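Local coordinates for protein phosphatidylinositol phosphate phosphatase (Schizosaccharomyces pombe, PDB 1I9Z) that removes the 5-phosphate from soluble and lipid inositol phosphates, as the magnesium-dependent catalytic domain of a synaptojanin-like protein that controls cellular phosphoinositide levels, at residues S20-V25 and N316-D321; A39-E44 and E85-R90; E44-P49 and H306-A311; E121-S126 and F153-T158. All blocks are in the same frame, centred on the assembly; numbering follows the deposited sequence.

Interaction 1. Residues S20-V25 and N316-D321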
# COMPACT_ATOMS: atom_id res chain seq x y z
N SER A 20 14.43 -2.65 -23.74
CA SER A 20 13.40 -2.57 -22.72
C SER A 20 12.01 -2.81 -23.27
O SER A 20 11.70 -2.39 -24.39
CB SER A 20 13.35 -1.18 -22.08
OG SER A 20 14.62 -0.73 -21.74
N GLU A 21 11.17 -3.44 -22.45
CA GLU A 21 9.77 -3.70 -22.77
C GLU A 21 9.02 -3.14 -21.55
O GLU A 21 9.47 -3.31 -20.41
CB GLU A 21 9.48 -5.20 -22.85
CG GLU A 21 10.14 -5.94 -24.00
CD GLU A 21 10.18 -7.45 -23.76
OE1 GLU A 21 11.16 -7.94 -23.14
OE2 GLU A 21 9.23 -8.15 -24.17
N HIS A 22 7.89 -2.47 -21.79
CA HIS A 22 7.09 -1.90 -20.73
C HIS A 22 5.73 -2.57 -20.75
O HIS A 22 5.22 -2.89 -21.82
CB HIS A 22 6.94 -0.39 -20.90
CG HIS A 22 8.19 0.37 -20.60
ND1 HIS A 22 9.29 0.37 -21.43
CD2 HIS A 22 8.52 1.18 -19.55
CE1 HIS A 22 10.23 1.14 -20.93
NE2 HIS A 22 9.79 1.64 -19.78
N LYS A 23 5.18 -2.81 -19.55
CA LYS A 23 3.88 -3.46 -19.36
C LYS A 23 3.17 -2.73 -18.15
O LYS A 23 3.85 -2.19 -17.29
CB LYS A 23 4.11 -4.95 -19.04
CG LYS A 23 2.87 -5.75 -18.61
CD LYS A 23 3.10 -7.28 -18.50
CE LYS A 23 2.21 -7.94 -17.41
NZ LYS A 23 0.71 -7.84 -17.58
N ASN A 24 1.85 -2.67 -18.14
CA ASN A 24 1.11 -2.07 -17.03
C ASN A 24 0.56 -3.26 -16.21
O ASN A 24 -0.01 -4.18 -16.77
CB ASN A 24 -0.06 -1.21 -17.51
CG ASN A 24 0.20 0.30 -17.35
OD1 ASN A 24 1.34 0.77 -17.09
ND2 ASN A 24 -0.87 1.09 -17.52
N VAL A 25 0.75 -3.23 -14.91
CA VAL A 25 0.22 -4.28 -14.04
C VAL A 25 -0.87 -3.61 -13.17
O VAL A 25 -0.62 -2.52 -12.65
CB VAL A 25 1.36 -4.82 -13.13
CG1 VAL A 25 0.79 -5.75 -12.03
CG2 VAL A 25 2.39 -5.61 -14.03
N ASN A 316 3.36 0.76 -14.10
CA ASN A 316 4.15 0.52 -15.28
C ASN A 316 5.39 -0.22 -14.85
O ASN A 316 6.13 0.24 -13.98
CB ASN A 316 4.54 1.83 -15.96
CG ASN A 316 5.26 1.57 -17.29
OD1 ASN A 316 6.49 1.66 -17.37
ND2 ASN A 316 4.50 1.19 -18.31
N ILE A 317 5.61 -1.35 -15.50
CA ILE A 317 6.70 -2.29 -15.25
C ILE A 317 7.68 -2.28 -16.42
O ILE A 317 7.26 -2.13 -17.55
CB ILE A 317 6.08 -3.76 -15.06
CG1 ILE A 317 6.00 -4.05 -13.57
CG2 ILE A 317 6.88 -4.90 -15.81
CD1 ILE A 317 5.53 -2.93 -12.79
N VAL A 318 8.96 -2.45 -16.13
CA VAL A 318 9.94 -2.51 -17.21
C VAL A 318 10.76 -3.79 -17.14
O VAL A 318 11.20 -4.17 -16.07
CB VAL A 318 10.93 -1.33 -17.15
CG1 VAL A 318 11.87 -1.34 -18.38
CG2 VAL A 318 10.14 -0.03 -17.06
N LYS A 319 10.95 -4.43 -18.28
CA LYS A 319 11.77 -5.62 -18.32
C LYS A 319 12.95 -5.25 -19.24
O LYS A 319 12.76 -4.97 -20.43
CB LYS A 319 10.99 -6.79 -18.88
CG LYS A 319 11.85 -8.04 -19.03
CD LYS A 319 11.04 -9.16 -19.67
CE LYS A 319 11.84 -10.45 -19.90
NZ LYS A 319 10.90 -11.52 -20.36
N VAL A 320 14.15 -5.24 -18.67
CA VAL A 320 15.37 -4.86 -19.37
C VAL A 320 16.20 -6.08 -19.79
O VAL A 320 16.47 -6.93 -18.97
CB VAL A 320 16.27 -4.00 -18.46
CG1 VAL A 320 17.53 -3.55 -19.23
CG2 VAL A 320 15.49 -2.77 -17.95
N ASP A 321 16.58 -6.15 -21.07
CA ASP A 321 17.45 -7.23 -21.57
C ASP A 321 18.85 -6.70 -21.17
O ASP A 321 19.41 -5.86 -21.87
CB ASP A 321 17.32 -7.32 -23.09
CG ASP A 321 18.14 -8.46 -23.68
OD1 ASP A 321 19.24 -8.74 -23.18
OD2 ASP A 321 17.65 -9.06 -24.67
O HOH W 1 13.40 -6.63 -22.39
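Four backbone hydrogen bonds tie residues 20-25 to residues 316-321 as antiparallel neighbours, and they come in two reciprocal pairs. Glu-21 and Lys-319 exchange N-H and C=O, as do Lys-23 and Ile-317; the shortest and straightest bond runs from Ile-317 N to Lys-23 O, 2.6 Å long and nearly along the carbonyl axis. Ser-20, His-22 and Asn-24 stand opposite Val-320, Val-318 and Asn-316 in the non-hydrogen-bonded pairs. Val-318 N and Val-320 N turn outward instead, to Thr-158 OG1 and Asp-157 OD1. The Lys-319 carbonyl takes a second proton from a water 2.6 Å from its O, and the same water donates to Glu-21 OE1. That carboxylate lies alongside the extended Lys-319 chain, yet Glu-21 OE1 stays 4.5 Å from Lys-319 NZ, too far for a salt bridge. In one of the two sheets of the DNase I-like sandwich, the start of strand 20-33 here lies beside the end of strand 309-320, which runs on into helix 322-343. On the face carrying His-22, the imidazole has Val-318 CG1 over one side, 4.1 Å from the ring centroid. Asn-316, its CG anti to the backbone N (chi1 -174°), sets OD1 at the ring edge, 3.0 Å from His-22 CD2, its amide nearly coplanar with the ring. Asn-316 ND2 donates a weak bond to Asn-24 OD1 (3.4 Å). An alanine in place of Asn-316 would lose both amide contacts and would probably let the His-22 ring and the Asn-24 amide settle less precisely. Ser-20 OG pairs with Glu-16 O.

Interaction 2. Residues A39-E44 and E85-R90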
# COMPACT_ATOMS: atom_id res chain seq x y z
N ALA A 39 -13.15 -14.60 10.46
CA ALA A 39 -12.84 -14.78 9.06
C ALA A 39 -14.08 -15.21 8.32
O ALA A 39 -14.87 -16.00 8.86
CB ALA A 39 -11.78 -15.86 8.92
N THR A 40 -14.26 -14.74 7.09
CA THR A 40 -15.46 -15.14 6.32
C THR A 40 -15.13 -14.88 4.86
O THR A 40 -14.30 -14.01 4.58
CB THR A 40 -16.71 -14.28 6.74
OG1 THR A 40 -17.82 -14.55 5.85
CG2 THR A 40 -16.38 -12.76 6.70
N THR A 41 -15.77 -15.61 3.93
CA THR A 41 -15.53 -15.38 2.52
C THR A 41 -16.57 -14.37 2.05
O THR A 41 -16.59 -14.02 0.89
CB THR A 41 -15.78 -16.65 1.68
OG1 THR A 41 -17.08 -17.15 2.01
CG2 THR A 41 -14.77 -17.74 2.06
N LYS A 42 -17.42 -13.89 2.93
CA LYS A 42 -18.45 -12.95 2.48
C LYS A 42 -17.86 -11.53 2.44
O LYS A 42 -18.27 -10.66 3.20
CB LYS A 42 -19.67 -12.96 3.41
CG LYS A 42 -20.34 -14.34 3.55
CD LYS A 42 -21.19 -14.61 2.36
CE LYS A 42 -20.39 -15.16 1.20
NZ LYS A 42 -21.31 -15.84 0.19
N LEU A 43 -16.98 -11.32 1.47
CA LEU A 43 -16.28 -10.03 1.27
C LEU A 43 -16.40 -9.52 -0.13
O LEU A 43 -15.62 -8.67 -0.58
CB LEU A 43 -14.79 -10.28 1.55
CG LEU A 43 -14.40 -11.03 2.83
CD1 LEU A 43 -12.89 -11.34 2.83
CD2 LEU A 43 -14.74 -10.15 4.06
N GLU A 44 -17.34 -10.06 -0.91
CA GLU A 44 -17.42 -9.67 -2.33
C GLU A 44 -17.45 -8.15 -2.59
O GLU A 44 -16.84 -7.67 -3.55
CB GLU A 44 -18.68 -10.31 -2.97
CG GLU A 44 -18.99 -11.78 -2.49
CD GLU A 44 -19.30 -12.02 -0.95
OE1 GLU A 44 -20.12 -11.31 -0.25
OE2 GLU A 44 -18.71 -13.01 -0.45
N GLU A 85 -6.46 -15.83 5.22
CA GLU A 85 -5.76 -16.18 3.97
C GLU A 85 -6.57 -17.17 3.16
O GLU A 85 -6.67 -17.07 1.92
CB GLU A 85 -4.37 -16.84 4.23
CG GLU A 85 -3.40 -15.85 4.93
CD GLU A 85 -2.08 -16.47 5.33
OE1 GLU A 85 -1.85 -17.66 5.05
OE2 GLU A 85 -1.25 -15.77 5.94
N SER A 86 -7.05 -18.21 3.84
CA SER A 86 -7.82 -19.22 3.13
C SER A 86 -9.09 -18.58 2.57
O SER A 86 -9.53 -18.94 1.44
CB SER A 86 -8.20 -20.36 4.13
OG SER A 86 -9.19 -21.19 3.55
N CYS A 87 -9.71 -17.68 3.33
CA CYS A 87 -10.94 -17.04 2.81
C CYS A 87 -10.68 -16.17 1.58
O CYS A 87 -11.43 -16.21 0.61
CB CYS A 87 -11.66 -16.20 3.87
SG CYS A 87 -12.45 -17.14 5.18
N VAL A 88 -9.63 -15.35 1.63
CA VAL A 88 -9.33 -14.52 0.47
C VAL A 88 -8.97 -15.35 -0.75
O VAL A 88 -9.46 -15.11 -1.88
CB VAL A 88 -8.17 -13.53 0.83
CG1 VAL A 88 -7.77 -12.74 -0.40
CG2 VAL A 88 -8.61 -12.62 1.96
N LYS A 89 -8.13 -16.37 -0.54
CA LYS A 89 -7.73 -17.21 -1.65
C LYS A 89 -8.97 -17.89 -2.27
O LYS A 89 -9.08 -17.98 -3.49
CB LYS A 89 -6.75 -18.29 -1.14
CG LYS A 89 -6.05 -19.18 -2.21
CD LYS A 89 -5.12 -20.29 -1.54
CE LYS A 89 -3.79 -19.69 -0.85
NZ LYS A 89 -3.86 -18.88 0.48
N ARG A 90 -9.88 -18.38 -1.44
CA ARG A 90 -11.08 -19.08 -2.00
C ARG A 90 -11.90 -18.09 -2.83
O ARG A 90 -12.41 -18.38 -3.91
CB ARG A 90 -11.98 -19.62 -0.89
CG ARG A 90 -12.09 -21.13 -0.89
CD ARG A 90 -12.89 -21.66 0.31
NE ARG A 90 -12.18 -21.36 1.56
CZ ARG A 90 -12.76 -21.19 2.75
NH1 ARG A 90 -14.08 -21.31 2.86
NH2 ARG A 90 -12.04 -20.91 3.82
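A thiol group laid against a stretch of peptide backbone is the unusual centre of this contact: Cys-87 SG sits 3.5 Å from Thr-40 C and almost as near to Thr-40 N, so the sulfur meets main chain more than side chain. Its torsion, with SG anti to the carbonyl carbon and beside the backbone N (chi1 -70°), sends it from the helix toward residues 39-41. The methyl of Ala-39 touches the same sulfur, with Ala-39 CB 4.0 Å from Cys-87 SG, while Cys-87 CB lies 3.5 Å from Thr-40 O. Thr-41 has its CG2 anti to the carbonyl carbon, and this methyl reaches two targets, Cys-87 CB and the Arg-90 guanidinium. Thr-41 CG2 stands over one face of the latter, toward the rim, 3.7 Å from Arg-90 NH1, with the two side chains crossing at about a right angle. The guanidinium is held in its turn from within the helix: Arg-90 NH2 donates to Ser-86 OG (2.9 Å), nearly in its own plane. Residues 85-90 belong to helix 78-94, which packs through Val-88 and Lys-89 on strand 113-120 of the DNase I-like phosphatase domain, and residues 39-44 form the connection from strand 20-33 to the short helix 44-47. The connection is shaped by its own bonds. Thr-40 OG1 accepts from Lys-42 N at 3.0 Å, an ST turn, and Lys-42 then centres an inverse gamma turn that leads to Leu-43, just before helix 44-47. Lys-42 O is taken up by the hydroxyl of Tyr-303, and Leu-43 packs on Leu-91 of helix 78-94.

Interaction 3. Residues E44-P49 and H306-A311; sequences ENWLFP and HRPIYA
Trp-46 lays the five-membered part of its indole beneath Pro-308, whose CB sits 3.5 Å from that ring's centroid, only 10° off the ring normal. The opposite face is covered from within its own short helix by Leu-47 CD1, 3.6 Å above the ring plane, so the indole is clamped between proline and leucine. With CG anti to the backbone N (chi1 175°), the indole swings out from the helix to residues 308 and 309. At the ring edge, Trp-46 NE1 donates to Ile-309 O over 2.9 Å. The carbonyl oxygen lies in the plane of the indole, whereas the donor stands well above the carbonyl's own plane, 50° out of it, so the bond is close to straight at the hydrogen but oblique at the acceptor. Helix 44-47 thus docks on the start of strand 309-320, in one of the two sheets of the DNase I-like fold, with strand 20-33 running beside it and Tyr-32 meeting Trp-46 edge-to-face. The side chain of Pro-308 is about 13 Å from the bound calcium ion, so the packing does not reach the metal. Farther along, Pro-49 and Tyr-310 meet tip to tip: Pro-49 CG is set over one face of the phenol, off toward the rim, 3.3 Å from Tyr-310 CZ. The Tyr-310 ring is also met by Phe-28. Trp-46 O, buried beside Tyr-310 CD2 at 4.0 Å, has no polar partner in the model.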
# COMPACT_ATOMS: atom_id res chain seq x y z
N GLU A 44 -17.34 -10.06 -0.91
CA GLU A 44 -17.42 -9.67 -2.33
C GLU A 44 -17.45 -8.15 -2.59
O GLU A 44 -16.84 -7.67 -3.55
CB GLU A 44 -18.68 -10.31 -2.97
CG GLU A 44 -18.99 -11.78 -2.49
CD GLU A 44 -19.30 -12.02 -0.95
OE1 GLU A 44 -20.12 -11.31 -0.25
OE2 GLU A 44 -18.71 -13.01 -0.45
N ASN A 45 -18.22 -7.45 -1.79
CA ASN A 45 -18.40 -5.98 -1.94
C ASN A 45 -17.09 -5.25 -1.71
O ASN A 45 -16.88 -4.13 -2.22
CB ASN A 45 -19.47 -5.49 -0.95
CG ASN A 45 -20.89 -5.96 -1.35
OD1 ASN A 45 -21.86 -5.94 -0.53
ND2 ASN A 45 -21.03 -6.39 -2.64
N TRP A 46 -16.21 -5.89 -0.97
CA TRP A 46 -14.93 -5.25 -0.68
C TRP A 46 -13.82 -5.52 -1.71
O TRP A 46 -13.15 -4.62 -2.22
CB TRP A 46 -14.51 -5.66 0.76
CG TRP A 46 -13.11 -5.18 1.19
CD1 TRP A 46 -12.54 -3.95 0.95
CD2 TRP A 46 -12.17 -5.91 1.98
NE1 TRP A 46 -11.29 -3.86 1.58
CE2 TRP A 46 -11.05 -5.05 2.23
CE3 TRP A 46 -12.18 -7.21 2.53
CZ2 TRP A 46 -9.96 -5.46 2.98
CZ3 TRP A 46 -11.13 -7.63 3.28
CH2 TRP A 46 -10.00 -6.77 3.52
N LEU A 47 -13.64 -6.80 -2.04
CA LEU A 47 -12.61 -7.19 -2.97
C LEU A 47 -12.98 -7.14 -4.45
O LEU A 47 -12.07 -7.07 -5.29
CB LEU A 47 -12.10 -8.61 -2.58
CG LEU A 47 -10.84 -8.74 -1.66
CD1 LEU A 47 -10.50 -7.46 -0.85
CD2 LEU A 47 -10.94 -9.96 -0.76
N PHE A 48 -14.28 -7.18 -4.78
CA PHE A 48 -14.68 -7.09 -6.22
C PHE A 48 -15.74 -5.97 -6.28
O PHE A 48 -16.88 -6.18 -6.72
CB PHE A 48 -15.29 -8.42 -6.64
CG PHE A 48 -14.40 -9.59 -6.32
CD1 PHE A 48 -14.89 -10.68 -5.62
CD2 PHE A 48 -13.09 -9.61 -6.80
CE1 PHE A 48 -14.05 -11.82 -5.40
CE2 PHE A 48 -12.26 -10.71 -6.61
CZ PHE A 48 -12.75 -11.81 -5.90
N PRO A 49 -15.37 -4.79 -5.82
CA PRO A 49 -16.29 -3.65 -5.78
C PRO A 49 -16.69 -3.04 -7.07
O PRO A 49 -17.80 -2.46 -7.17
CB PRO A 49 -15.53 -2.63 -4.95
CG PRO A 49 -14.11 -2.81 -5.55
CD PRO A 49 -13.99 -4.35 -5.52
N HIS A 306 -15.12 -0.52 12.05
CA HIS A 306 -14.56 0.25 10.93
C HIS A 306 -15.13 -0.28 9.62
O HIS A 306 -15.47 -1.47 9.52
CB HIS A 306 -13.05 0.06 10.73
CG HIS A 306 -12.22 0.63 11.83
ND1 HIS A 306 -11.24 1.58 11.61
CD2 HIS A 306 -12.16 0.33 13.14
CE1 HIS A 306 -10.60 1.82 12.75
NE2 HIS A 306 -11.14 1.07 13.70
N ARG A 307 -15.23 0.58 8.61
CA ARG A 307 -15.53 0.07 7.24
C ARG A 307 -14.22 -0.22 6.58
O ARG A 307 -13.21 0.45 6.87
CB ARG A 307 -16.18 1.12 6.34
CG ARG A 307 -17.55 1.53 6.84
CD ARG A 307 -18.68 0.50 6.26
NE ARG A 307 -19.92 0.97 6.84
CZ ARG A 307 -20.44 0.60 8.00
NH1 ARG A 307 -19.89 -0.35 8.78
NH2 ARG A 307 -21.43 1.36 8.51
N PRO A 308 -14.17 -1.24 5.70
CA PRO A 308 -12.97 -1.60 4.96
C PRO A 308 -12.85 -0.57 3.81
O PRO A 308 -13.86 0.11 3.45
CB PRO A 308 -13.26 -3.04 4.42
CG PRO A 308 -14.77 -3.11 4.37
CD PRO A 308 -15.34 -2.10 5.38
N ILE A 309 -11.64 -0.44 3.27
CA ILE A 309 -11.42 0.49 2.14
C ILE A 309 -10.53 -0.20 1.09
O ILE A 309 -9.96 -1.30 1.33
CB ILE A 309 -10.68 1.79 2.58
CG1 ILE A 309 -9.35 1.45 3.25
CG2 ILE A 309 -11.55 2.56 3.57
CD1 ILE A 309 -8.39 2.69 3.45
N TYR A 310 -10.46 0.38 -0.11
CA TYR A 310 -9.55 -0.14 -1.11
C TYR A 310 -9.09 0.99 -2.02
O TYR A 310 -9.72 2.07 -2.06
CB TYR A 310 -10.17 -1.28 -1.96
CG TYR A 310 -11.27 -0.80 -2.90
CD1 TYR A 310 -10.95 -0.38 -4.20
CD2 TYR A 310 -12.57 -0.68 -2.47
CE1 TYR A 310 -11.93 0.13 -5.06
CE2 TYR A 310 -13.57 -0.13 -3.31
CZ TYR A 310 -13.24 0.25 -4.58
OH TYR A 310 -14.24 0.71 -5.43
N ALA A 311 -8.02 0.74 -2.76
CA ALA A 311 -7.54 1.69 -3.75
C ALA A 311 -7.06 0.82 -4.91
O ALA A 311 -6.62 -0.34 -4.69
CB ALA A 311 -6.35 2.54 -3.18

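Interaction 4. Residues E121-S126 and F153-T158; sequences ESCLPS and FDYEDT
The 3-10 segment 121-126 meets the end of strand 147-155 through one straight backbone bond, Glu-156 N to Ser-126 O (2.8 Å, 172° at the hydrogen), just where the chain enters the type II' turn from Tyr-155 to Thr-158. The donor sits somewhat above the plane of the Ser-126 carbonyl, and a water within hydrogen-bonding distance of Ser-126 O and Glu-156 O bridges the two residues. Glu-156 takes positive phi in this turn. Its side chain, bent at chi2 (-60°), folds back so that Ser-126 OG donates to Glu-156 OE2 over 2.7 Å, meeting the carboxylate from above its plane. Ser-126 is therefore gripped at both its carbonyl and its hydroxyl by one residue. Its CB at the same time lies over one face of the Tyr-155 ring, 3.8 Å from the centroid. Cys-123 comes from another direction: its sulfur stands at the ring edge, 5.3 Å from the centroid, and Cys-123 CB lies 4.0 Å from Tyr-155 CE1. The tyrosine reaches both because CG is anti to the backbone N (chi1 -171°). An alanine in place of Tyr-155 would remove the ring that Cys-123 and Ser-126 share, and would probably loosen the 3-10 segment's packing. The 3-10 segment leads from strand 113-120 of one sheet into strand 127-136 of the other. Tyr-155 packs on Ile-127 of that second sheet and on Ile-317 of strand 309-320 in the first, so the contact sits where the two sheets of the sandwich meet.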
# COMPACT_ATOMS: atom_id res chain seq x y z
N GLU A 121 -1.34 -16.60 -11.15
CA GLU A 121 -0.23 -17.55 -11.39
C GLU A 121 0.65 -17.10 -12.55
O GLU A 121 1.87 -17.27 -12.54
CB GLU A 121 -0.78 -18.96 -11.69
CG GLU A 121 -1.34 -19.60 -10.46
CD GLU A 121 -1.47 -21.15 -10.54
OE1 GLU A 121 -0.71 -21.78 -11.30
OE2 GLU A 121 -2.31 -21.73 -9.80
N SER A 122 0.03 -16.50 -13.57
CA SER A 122 0.77 -16.03 -14.73
C SER A 122 1.77 -14.92 -14.42
O SER A 122 2.68 -14.68 -15.19
CB SER A 122 -0.20 -15.55 -15.81
OG SER A 122 -1.06 -14.52 -15.31
N CYS A 123 1.63 -14.24 -13.28
CA CYS A 123 2.58 -13.19 -12.93
C CYS A 123 3.81 -13.77 -12.26
O CYS A 123 4.86 -13.14 -12.19
CB CYS A 123 1.95 -12.18 -11.92
SG CYS A 123 0.67 -11.19 -12.62
N LEU A 124 3.67 -14.97 -11.70
CA LEU A 124 4.79 -15.51 -10.94
C LEU A 124 6.19 -15.52 -11.55
O LEU A 124 7.16 -15.18 -10.87
CB LEU A 124 4.45 -16.92 -10.46
CG LEU A 124 3.79 -17.07 -9.11
CD1 LEU A 124 3.74 -18.59 -8.81
CD2 LEU A 124 4.60 -16.31 -8.03
N PRO A 125 6.33 -15.88 -12.83
CA PRO A 125 7.67 -15.89 -13.42
C PRO A 125 8.36 -14.54 -13.39
O PRO A 125 9.58 -14.47 -13.42
CB PRO A 125 7.43 -16.36 -14.86
CG PRO A 125 6.23 -17.25 -14.73
CD PRO A 125 5.34 -16.47 -13.76
N SER A 126 7.57 -13.46 -13.29
CA SER A 126 8.10 -12.10 -13.31
C SER A 126 8.48 -11.62 -11.93
O SER A 126 9.23 -10.67 -11.82
CB SER A 126 7.04 -11.10 -13.84
OG SER A 126 6.71 -11.28 -15.21
N PHE A 153 9.10 -6.70 -3.48
CA PHE A 153 9.48 -7.66 -4.50
C PHE A 153 9.78 -6.90 -5.80
O PHE A 153 9.42 -5.70 -5.96
CB PHE A 153 8.36 -8.72 -4.71
CG PHE A 153 7.01 -8.17 -5.14
CD1 PHE A 153 6.72 -7.96 -6.48
CD2 PHE A 153 6.03 -7.86 -4.18
CE1 PHE A 153 5.48 -7.43 -6.88
CE2 PHE A 153 4.78 -7.33 -4.56
CZ PHE A 153 4.49 -7.12 -5.90
N ASP A 154 10.44 -7.58 -6.72
CA ASP A 154 10.68 -6.93 -8.01
C ASP A 154 9.72 -7.62 -8.95
O ASP A 154 9.48 -8.84 -8.82
CB ASP A 154 12.12 -7.16 -8.46
CG ASP A 154 13.07 -6.46 -7.60
OD1 ASP A 154 12.90 -5.24 -7.46
OD2 ASP A 154 13.98 -7.09 -7.03
N TYR A 155 9.11 -6.83 -9.84
CA TYR A 155 8.23 -7.35 -10.89
C TYR A 155 9.07 -6.98 -12.14
O TYR A 155 9.18 -5.80 -12.55
CB TYR A 155 6.85 -6.72 -10.86
CG TYR A 155 5.90 -7.42 -11.80
CD1 TYR A 155 4.79 -8.12 -11.30
CD2 TYR A 155 6.09 -7.40 -13.19
CE1 TYR A 155 3.90 -8.75 -12.13
CE2 TYR A 155 5.19 -8.05 -14.06
CZ TYR A 155 4.11 -8.72 -13.52
OH TYR A 155 3.22 -9.39 -14.31
N GLU A 156 9.66 -8.02 -12.73
CA GLU A 156 10.64 -7.82 -13.80
C GLU A 156 11.69 -6.90 -13.17
O GLU A 156 12.18 -7.20 -12.08
CB GLU A 156 10.00 -7.24 -15.06
CG GLU A 156 9.03 -8.19 -15.76
CD GLU A 156 9.62 -9.54 -16.26
OE1 GLU A 156 10.84 -9.77 -16.29
OE2 GLU A 156 8.81 -10.40 -16.62
N ASP A 157 12.04 -5.77 -13.80
CA ASP A 157 13.06 -4.92 -13.20
C ASP A 157 12.51 -3.70 -12.45
O ASP A 157 13.20 -2.70 -12.28
CB ASP A 157 14.06 -4.45 -14.25
CG ASP A 157 14.83 -5.62 -14.89
OD1 ASP A 157 14.37 -6.19 -15.88
OD2 ASP A 157 15.89 -5.97 -14.36
N THR A 158 11.26 -3.79 -12.01
CA THR A 158 10.66 -2.67 -11.29
C THR A 158 10.48 -3.10 -9.84
O THR A 158 9.93 -4.18 -9.63
CB THR A 158 9.29 -2.34 -11.93
OG1 THR A 158 9.51 -1.85 -13.28
CG2 THR A 158 8.58 -1.26 -11.09
O HOH W 2 11.87 -9.66 -11.16

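The four contacts span the two-sheet sandwich from end to end. Interaction 1 closes the longest loop, with interactions 2, 3 and 4 nested inside it; interactions 2 and 3 alternate along the chain, sharing Glu-44, and interaction 4 lies within the loop closed by interaction 3. Interactions 1 and 3 both use strand 309-320, near its opposite ends, their centres about 29 Å apart. Interactions 2 and 3 form one cluster, centres about 12 Å apart, touching through Val-88 and Leu-47. Interactions 1 and 4 form another, centres about 10 Å apart, where the turn at Asp-157 meets Val-318 and Val-320. Strand 309-320 thus connects the cluster nearer the calcium site with the distant one.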